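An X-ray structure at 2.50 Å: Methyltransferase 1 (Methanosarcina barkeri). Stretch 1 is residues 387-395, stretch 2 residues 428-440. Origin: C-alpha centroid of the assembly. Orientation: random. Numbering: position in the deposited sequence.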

# COMPACT_ATOMS: atom_id res chain seq x y z
N ASP A 387 -24.71 -6.65 34.14
CA ASP A 387 -24.52 -7.97 34.79
C ASP A 387 -25.08 -9.10 33.96
O ASP A 387 -24.68 -10.22 34.13
CB ASP A 387 -25.13 -8.00 36.19
CG ASP A 387 -24.43 -7.06 37.15
OD1 ASP A 387 -23.18 -7.16 37.28
OD2 ASP A 387 -25.12 -6.22 37.78
N ASN A 388 -25.96 -8.76 33.04
CA ASN A 388 -26.71 -9.68 32.22
C ASN A 388 -26.18 -9.68 30.77
O ASN A 388 -26.40 -8.72 29.99
CB ASN A 388 -28.16 -9.19 32.26
CG ASN A 388 -29.14 -10.20 31.69
OD1 ASN A 388 -28.97 -10.68 30.57
ND2 ASN A 388 -30.20 -10.50 32.46
N ILE A 389 -25.52 -10.77 30.37
CA ILE A 389 -24.86 -10.81 29.06
C ILE A 389 -25.81 -10.87 27.87
O ILE A 389 -25.47 -10.38 26.78
CB ILE A 389 -23.80 -11.94 28.94
CG1 ILE A 389 -24.41 -13.33 29.22
CG2 ILE A 389 -22.61 -11.65 29.87
CD1 ILE A 389 -23.47 -14.50 28.92
N TYR A 390 -26.97 -11.50 28.05
CA TYR A 390 -27.96 -11.51 26.98
C TYR A 390 -28.62 -10.15 26.87
O TYR A 390 -28.66 -9.53 25.81
CB TYR A 390 -29.02 -12.57 27.28
CG TYR A 390 -30.35 -12.39 26.58
CD1 TYR A 390 -30.47 -12.61 25.22
CD2 TYR A 390 -31.48 -12.02 27.29
CE1 TYR A 390 -31.68 -12.47 24.57
CE2 TYR A 390 -32.73 -11.87 26.65
CZ TYR A 390 -32.81 -12.11 25.28
OH TYR A 390 -34.01 -11.99 24.60
N LEU A 391 -29.17 -9.70 27.99
CA LEU A 391 -29.95 -8.49 28.00
C LEU A 391 -29.12 -7.27 27.59
O LEU A 391 -29.63 -6.39 26.90
CB LEU A 391 -30.62 -8.30 29.36
CG LEU A 391 -31.64 -7.15 29.50
CD1 LEU A 391 -32.70 -7.17 28.40
CD2 LEU A 391 -32.28 -7.15 30.90
N ARG A 392 -27.87 -7.18 28.05
CA ARG A 392 -27.01 -6.06 27.62
C ARG A 392 -26.77 -6.06 26.11
O ARG A 392 -26.78 -5.01 25.47
CB ARG A 392 -25.68 -5.99 28.41
CG ARG A 392 -24.62 -7.00 28.05
CD ARG A 392 -23.55 -7.06 29.18
NE ARG A 392 -22.36 -7.77 28.75
CZ ARG A 392 -21.17 -7.71 29.35
NH1 ARG A 392 -20.98 -7.00 30.46
NH2 ARG A 392 -20.15 -8.37 28.84
N ALA A 393 -26.59 -7.25 25.55
CA ALA A 393 -26.42 -7.42 24.12
C ALA A 393 -27.69 -7.05 23.34
O ALA A 393 -27.64 -6.38 22.28
CB ALA A 393 -25.97 -8.83 23.79
N LYS A 394 -28.84 -7.50 23.85
CA LYS A 394 -30.10 -7.12 23.22
C LYS A 394 -30.28 -5.60 23.25
O LYS A 394 -30.72 -5.02 22.25
CB LYS A 394 -31.27 -7.85 23.86
CG LYS A 394 -32.63 -7.62 23.20
CD LYS A 394 -33.60 -8.78 23.53
CE LYS A 394 -34.22 -8.70 24.97
NZ LYS A 394 -34.99 -7.42 25.24
N ASN A 395 -29.93 -4.95 24.38
CA ASN A 395 -30.07 -3.50 24.50
C ASN A 395 -29.26 -2.81 23.38
O ASN A 395 -29.75 -1.88 22.73
CB ASN A 395 -29.60 -3.00 25.88
CG ASN A 395 -30.52 -3.47 27.06
OD1 ASN A 395 -31.62 -3.97 26.85
ND2 ASN A 395 -30.04 -3.27 28.28
N ALA A 428 -38.04 -8.10 15.20
CA ALA A 428 -37.58 -9.41 15.69
C ALA A 428 -36.86 -9.32 17.01
O ALA A 428 -37.03 -10.19 17.86
CB ALA A 428 -36.69 -10.11 14.67
N LEU A 429 -36.07 -8.26 17.22
CA LEU A 429 -35.38 -8.08 18.49
C LEU A 429 -36.36 -7.68 19.58
O LEU A 429 -36.18 -8.04 20.75
CB LEU A 429 -34.28 -7.02 18.41
CG LEU A 429 -33.05 -7.32 17.55
CD1 LEU A 429 -32.45 -6.00 17.07
CD2 LEU A 429 -32.05 -8.15 18.34
N GLU A 430 -37.39 -6.93 19.20
CA GLU A 430 -38.34 -6.43 20.17
C GLU A 430 -39.33 -7.52 20.62
O GLU A 430 -39.92 -7.40 21.68
CB GLU A 430 -39.02 -5.15 19.68
CG GLU A 430 -38.05 -3.96 19.67
CD GLU A 430 -38.69 -2.61 19.37
OE1 GLU A 430 -38.34 -1.63 20.06
OE2 GLU A 430 -39.50 -2.51 18.43
N ALA A 431 -39.46 -8.58 19.83
CA ALA A 431 -40.38 -9.68 20.17
C ALA A 431 -39.76 -10.68 21.13
O ALA A 431 -40.46 -11.53 21.66
CB ALA A 431 -40.88 -10.40 18.89
N LEU A 432 -38.44 -10.58 21.36
CA LEU A 432 -37.74 -11.50 22.24
C LEU A 432 -38.09 -11.26 23.70
O LEU A 432 -38.49 -10.16 24.06
CB LEU A 432 -36.23 -11.41 22.03
CG LEU A 432 -35.73 -11.87 20.65
CD1 LEU A 432 -34.25 -11.43 20.37
CD2 LEU A 432 -35.97 -13.38 20.41
N PRO A 433 -37.96 -12.29 24.54
CA PRO A 433 -38.24 -12.11 25.98
C PRO A 433 -37.10 -11.41 26.71
O PRO A 433 -35.93 -11.56 26.32
CB PRO A 433 -38.33 -13.55 26.48
CG PRO A 433 -37.37 -14.30 25.59
CD PRO A 433 -37.54 -13.67 24.23
N ASP A 434 -37.41 -10.69 27.79
CA ASP A 434 -36.32 -10.08 28.57
C ASP A 434 -35.51 -11.07 29.37
O ASP A 434 -34.34 -10.81 29.64
CB ASP A 434 -36.81 -8.94 29.46
CG ASP A 434 -36.63 -7.57 28.82
OD1 ASP A 434 -36.32 -7.50 27.60
OD2 ASP A 434 -36.79 -6.55 29.53
N ASP A 435 -36.12 -12.20 29.73
CA ASP A 435 -35.48 -13.23 30.55
C ASP A 435 -34.46 -14.07 29.78
O ASP A 435 -34.81 -14.78 28.81
CB ASP A 435 -36.55 -14.15 31.14
CG ASP A 435 -35.97 -15.35 31.85
OD1 ASP A 435 -35.54 -15.18 33.02
OD2 ASP A 435 -35.94 -16.46 31.25
N MET A 436 -33.21 -14.03 30.24
CA MET A 436 -32.11 -14.74 29.59
C MET A 436 -32.34 -16.25 29.45
O MET A 436 -32.22 -16.77 28.34
CB MET A 436 -30.77 -14.46 30.29
CG MET A 436 -29.57 -15.13 29.63
SD MET A 436 -27.97 -14.67 30.36
CE MET A 436 -26.89 -16.04 29.95
N ASP A 437 -32.60 -16.96 30.56
CA ASP A 437 -32.81 -18.44 30.52
C ASP A 437 -33.79 -18.89 29.45
O ASP A 437 -33.50 -19.79 28.69
CB ASP A 437 -33.22 -19.00 31.89
CG ASP A 437 -32.20 -18.69 32.97
OD1 ASP A 437 -31.00 -18.57 32.65
OD2 ASP A 437 -32.61 -18.55 34.15
N LYS A 438 -34.95 -18.25 29.38
CA LYS A 438 -35.90 -18.49 28.29
C LYS A 438 -35.22 -18.48 26.91
O LYS A 438 -35.34 -19.44 26.12
CB LYS A 438 -36.92 -17.37 28.34
CG LYS A 438 -38.26 -17.55 27.66
CD LYS A 438 -38.52 -18.85 26.97
CE LYS A 438 -39.88 -18.72 26.31
NZ LYS A 438 -40.07 -19.61 25.14
N PHE A 439 -34.52 -17.38 26.60
CA PHE A 439 -33.87 -17.20 25.32
C PHE A 439 -32.79 -18.26 25.15
O PHE A 439 -32.71 -18.92 24.10
CB PHE A 439 -33.25 -15.80 25.23
CG PHE A 439 -32.59 -15.51 23.90
CD1 PHE A 439 -33.36 -15.15 22.78
CD2 PHE A 439 -31.20 -15.57 23.78
CE1 PHE A 439 -32.76 -14.87 21.56
CE2 PHE A 439 -30.58 -15.28 22.58
CZ PHE A 439 -31.36 -14.93 21.44
N MET A 440 -31.98 -18.44 26.18
CA MET A 440 -30.94 -19.44 26.10
C MET A 440 -31.55 -20.78 25.75
O MET A 440 -31.08 -21.44 24.79
CB MET A 440 -30.11 -19.50 27.39
CG MET A 440 -29.29 -18.23 27.62
SD MET A 440 -28.19 -17.79 26.19
CE MET A 440 -26.85 -18.90 26.60
O HOH W 1 -32.75 -11.80 31.96
O HOH W 2 -37.05 -7.56 23.31

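Tyr390 does two jobs with one side chain: its ring lies in an offset stack against Phe439, while its hydroxyl reaches past that partner to bond the backbone of the loop leading to Phe439's helix. The ring centroids are 4.4 Å apart and the planes 26° from parallel, with Tyr390 CE1 3.2 Å from Phe439 CD2. Phe439 CB also sits over the face of the Tyr390 ring, 4.0 Å from its centroid, in a CH-pi contact. At the far end Tyr390 OH donates to Pro433 O at 2.6 Å. Tyrosine suits this place because its flat apolar body can be buried while its polar tip satisfies a backbone carbonyl.

Lys394, one helical turn after Tyr390, brings charge to the same loop. Its NZ forms a salt bridge with Asp434 OD1 at 2.7 Å and donates to water 2, which in turn donates to Leu429 O and Leu432 O. A long, flexible chain suits this task: the aliphatic part packs near Leu432, with Lys394 CD 4.0 Å from Leu432 CB, and the p rotamers at chi3 and chi4 bend the chain before the ammonium group meets its partners.

Met436 covers the beginning of the first helix. Its unbranched side chain, t at all three chi angles, extends along the contact, placing CG 3.5 Å from Tyr390 CB and CE 3.7 Å from Ile389 CG1.

Asn388 caps that helix by accepting from Leu391 N through OD1 at 2.8 Å. Its amide also has a donor, and ND2 gives a hydrogen bond to water 1, which accepts from Met436 N and donates to Asp434 O. Asp435 caps the second helix in the same way, its OD2 accepting from Lys438 N at 2.8 Å. The two helices run nearly perpendicular, at 84°, with their axes no closer than 10.1 Å.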